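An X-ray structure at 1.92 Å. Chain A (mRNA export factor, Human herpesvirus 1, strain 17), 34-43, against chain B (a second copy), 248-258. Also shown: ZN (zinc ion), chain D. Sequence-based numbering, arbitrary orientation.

Chain A 34-43: RSAQVMHDPF
Chain B, residues 248-258: SRVCELTASHI

The contact between the two copies is made without a single hydrogen bond across the stretches, and its centre is one methionine, M39(A), whose sulfur lies over a face of the H257(B) imidazole while its terminal methyl reaches the backbone of the partner helix. SD of M39(A) sits 4.0 Å from the centroid of the H257(B) ring (chi1 t, -156°; chi2 5°), 29° off the ring normal, and CE of M39(A) comes within 3.2 Å of L253(B) O and 3.4 Å of H257(B) N. The CA-to-CB bond of M39(A) points sideways; chi1 m (-73°), chi2 m (-58°) and an off-well chi3 of 124° bring its end nearer to chain B. The unbranched thioether lets the sulfur lie over the imidazole face while CE packs against L253(B) and S256(B), 3.5 Å from S256(B) CB.

Chain A is helical over 34-38, near -65/-40, continuing a helix that begins earlier in the chain; M39(A) has phi/psi -77/-4 and H40(A) -69/-49. D41(A) is at -139/67, and P42(A) follows at -64/-28. Chain B is helical from R249(B) to I258(B), near -65/-40, and the helix continues beyond I258(B). The S248(B) side chain caps its start, OG accepting from C251(B) N at 3.1 Å, while C251(B) (chi1 t) turns SG to the zinc ion at 2.4 Å. The helix axes approach to 8.2 Å, with an angle of 115° between their N-to-C directions.

The backbones come closest at two serines, where CA of S35(A) lies 4.2 Å from CA of S256(B); CA of M39(A) is 6.7 Å from CA of H257(B). The CA-to-CB bonds of both serines point toward the other stretch, each with chi1 m, and their small size is compatible with this close approach: S35(A) OG is 3.4 Å from S256(B) CA and 3.6 Å from S256(B) OG. S256(B) OG donates to E252(B) O within its own helix (2.9 Å), so this polar group is satisfied although buried. S256(B) OG also lies 3.3 Å from V38(A) CB.

L253(B), with chi1 t (-162°) and chi2 p (55°), provides the apolar floor. Its CD1 meets CE of M39(A) at 3.4 Å, CB of P42(A) at 3.6 Å and CG1 of V38(A) at 3.8 Å, so that one methyl touches three residues of chain A. The CA-to-CB bond of V38(A), chi1 t, points toward the other stretch, and V38(A) CG2 lies 4.3 Å from CG of E252(B). P42(A) adds a compact ring with C-gamma endo pucker. Near it, the R249(B) side chain, extended through chi2 (t, t) and bent at chi3 (p), places NH1 3.8 Å from P42(A) O, which lies at the guanidinium edge. The contact buries 412 Å², both sides summed.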

# COMPACT_ATOMS: atom_id res chain seq x y z
N ARG A 34 -10.81 20.03 10.44
CA ARG A 34 -11.68 19.19 11.24
C ARG A 34 -10.99 17.86 11.57
O ARG A 34 -11.07 17.37 12.69
CB ARG A 34 -13.01 18.94 10.53
CG ARG A 34 -13.97 20.12 10.60
CD ARG A 34 -15.30 19.82 9.93
NE ARG A 34 -15.21 19.88 8.47
CZ ARG A 34 -15.45 20.97 7.74
NH1 ARG A 34 -15.80 22.11 8.33
NH2 ARG A 34 -15.34 20.92 6.42
N SER A 35 -10.30 17.28 10.58
CA SER A 35 -9.58 16.03 10.80
C SER A 35 -8.38 16.24 11.73
O SER A 35 -8.08 15.39 12.57
CB SER A 35 -9.11 15.43 9.48
OG SER A 35 -10.20 14.82 8.80
N ALA A 36 -7.70 17.37 11.58
CA ALA A 36 -6.59 17.73 12.46
C ALA A 36 -7.07 17.85 13.91
O ALA A 36 -6.37 17.46 14.83
CB ALA A 36 -5.95 19.03 12.00
N GLN A 37 -8.26 18.41 14.09
CA GLN A 37 -8.83 18.58 15.42
C GLN A 37 -9.06 17.23 16.09
O GLN A 37 -8.81 17.07 17.29
CB GLN A 37 -10.14 19.37 15.35
CG GLN A 37 -10.79 19.65 16.70
CD GLN A 37 -9.94 20.56 17.57
OE1 GLN A 37 -9.52 21.64 17.15
NE2 GLN A 37 -9.68 20.12 18.80
N VAL A 38 -9.55 16.26 15.32
CA VAL A 38 -9.79 14.92 15.83
C VAL A 38 -8.49 14.29 16.32
O VAL A 38 -8.47 13.61 17.35
CB VAL A 38 -10.47 14.03 14.75
CG1 VAL A 38 -10.60 12.59 15.23
CG2 VAL A 38 -11.83 14.59 14.38
N MET A 39 -7.40 14.53 15.59
CA MET A 39 -6.11 13.92 15.91
C MET A 39 -5.40 14.60 17.08
O MET A 39 -4.33 14.15 17.51
CB MET A 39 -5.19 13.96 14.69
CG MET A 39 -5.55 12.97 13.60
SD MET A 39 -5.55 11.27 14.19
CE MET A 39 -7.21 10.80 13.76
N HIS A 40 -5.97 15.68 17.60
CA HIS A 40 -5.36 16.40 18.71
C HIS A 40 -5.40 15.58 19.99
O HIS A 40 -4.39 15.44 20.68
CB HIS A 40 -6.06 17.75 18.92
CG HIS A 40 -5.42 18.60 19.97
ND1 HIS A 40 -4.19 19.20 19.79
CD2 HIS A 40 -5.83 18.95 21.21
CE1 HIS A 40 -3.88 19.88 20.88
NE2 HIS A 40 -4.86 19.75 21.75
N ASP A 41 -6.57 15.04 20.31
CA ASP A 41 -6.76 14.26 21.54
C ASP A 41 -7.63 13.04 21.27
O ASP A 41 -8.75 12.94 21.78
CB ASP A 41 -7.41 15.13 22.62
CG ASP A 41 -7.46 14.44 23.97
OD1 ASP A 41 -6.56 13.63 24.26
OD2 ASP A 41 -8.41 14.71 24.74
N PRO A 42 -7.11 12.09 20.48
CA PRO A 42 -7.88 10.95 19.99
C PRO A 42 -8.36 10.00 21.10
O PRO A 42 -9.39 9.34 20.93
CB PRO A 42 -6.90 10.23 19.06
CG PRO A 42 -5.56 10.60 19.57
CD PRO A 42 -5.69 12.00 20.09
N PHE A 43 -7.63 9.94 22.21
CA PHE A 43 -8.02 9.07 23.32
C PHE A 43 -9.12 9.71 24.17
O PHE A 43 -9.71 9.05 25.02
CB PHE A 43 -6.81 8.73 24.18
CG PHE A 43 -5.94 7.65 23.59
CD1 PHE A 43 -6.26 6.32 23.75
CD2 PHE A 43 -4.80 7.98 22.87
CE1 PHE A 43 -5.47 5.33 23.21
CE2 PHE A 43 -4.00 6.99 22.32
CZ PHE A 43 -4.34 5.66 22.49
N SER B 248 -20.26 6.43 14.22
CA SER B 248 -19.11 5.72 14.77
C SER B 248 -17.93 6.64 15.08
O SER B 248 -17.41 7.34 14.20
CB SER B 248 -18.64 4.63 13.81
OG SER B 248 -17.42 4.07 14.25
N ARG B 249 -17.48 6.60 16.33
CA ARG B 249 -16.30 7.33 16.76
C ARG B 249 -15.03 6.84 16.06
O ARG B 249 -14.22 7.65 15.59
CB ARG B 249 -16.12 7.19 18.27
CG ARG B 249 -14.99 8.02 18.86
CD ARG B 249 -14.91 7.84 20.37
NE ARG B 249 -14.53 6.48 20.74
CZ ARG B 249 -13.28 6.04 20.80
NH1 ARG B 249 -12.27 6.85 20.51
NH2 ARG B 249 -13.03 4.78 21.14
N VAL B 250 -14.84 5.53 15.98
CA VAL B 250 -13.60 4.99 15.41
C VAL B 250 -13.54 5.21 13.90
O VAL B 250 -12.45 5.36 13.34
CB VAL B 250 -13.42 3.49 15.76
CG1 VAL B 250 -13.26 3.31 17.27
CG2 VAL B 250 -14.59 2.65 15.24
N CYS B 251 -14.69 5.24 13.24
CA CYS B 251 -14.71 5.56 11.81
C CYS B 251 -14.22 7.00 11.59
O CYS B 251 -13.45 7.27 10.67
CB CYS B 251 -16.11 5.38 11.21
SG CYS B 251 -16.20 5.69 9.39
N GLU B 252 -14.68 7.91 12.44
CA GLU B 252 -14.27 9.31 12.37
C GLU B 252 -12.76 9.43 12.61
O GLU B 252 -12.09 10.26 11.99
CB GLU B 252 -15.05 10.14 13.40
CG GLU B 252 -14.81 11.64 13.31
CD GLU B 252 -15.63 12.43 14.31
OE1 GLU B 252 -15.80 11.95 15.45
OE2 GLU B 252 -16.13 13.51 13.95
N LEU B 253 -12.24 8.59 13.49
CA LEU B 253 -10.81 8.58 13.79
C LEU B 253 -10.00 8.09 12.59
O LEU B 253 -8.95 8.64 12.25
CB LEU B 253 -10.54 7.68 15.01
CG LEU B 253 -9.22 7.83 15.78
CD1 LEU B 253 -8.99 9.26 16.23
CD2 LEU B 253 -9.23 6.90 16.99
N THR B 254 -10.51 7.05 11.93
CA THR B 254 -9.87 6.48 10.76
C THR B 254 -9.81 7.51 9.63
O THR B 254 -8.76 7.73 9.03
CB THR B 254 -10.62 5.21 10.28
OG1 THR B 254 -10.50 4.18 11.27
CG2 THR B 254 -10.07 4.70 8.96
N ALA B 255 -10.94 8.14 9.36
CA ALA B 255 -11.02 9.14 8.29
C ALA B 255 -10.07 10.30 8.57
O ALA B 255 -9.40 10.79 7.66
CB ALA B 255 -12.44 9.64 8.14
N SER B 256 -10.01 10.73 9.82
CA SER B 256 -9.21 11.89 10.18
C SER B 256 -7.71 11.61 10.06
O SER B 256 -6.95 12.47 9.64
CB SER B 256 -9.54 12.35 11.61
OG SER B 256 -10.87 12.82 11.69
N HIS B 257 -7.30 10.39 10.42
CA HIS B 257 -5.88 10.06 10.44
C HIS B 257 -5.35 9.84 9.02
O HIS B 257 -4.16 10.02 8.76
CB HIS B 257 -5.63 8.82 11.30
CG HIS B 257 -4.24 8.72 11.84
ND1 HIS B 257 -3.30 9.72 11.67
CD2 HIS B 257 -3.63 7.76 12.57
CE1 HIS B 257 -2.18 9.37 12.25
NE2 HIS B 257 -2.34 8.18 12.81
N ILE B 258 -6.23 9.43 8.11
CA ILE B 258 -5.88 9.35 6.70
C ILE B 258 -5.61 10.76 6.17
O ILE B 258 -4.63 10.99 5.46
CB ILE B 258 -6.99 8.64 5.89
CG1 ILE B 258 -7.05 7.16 6.27
CG2 ILE B 258 -6.75 8.79 4.38
CD1 ILE B 258 -8.25 6.43 5.72
ZN ZN D . -18.54 5.40 8.92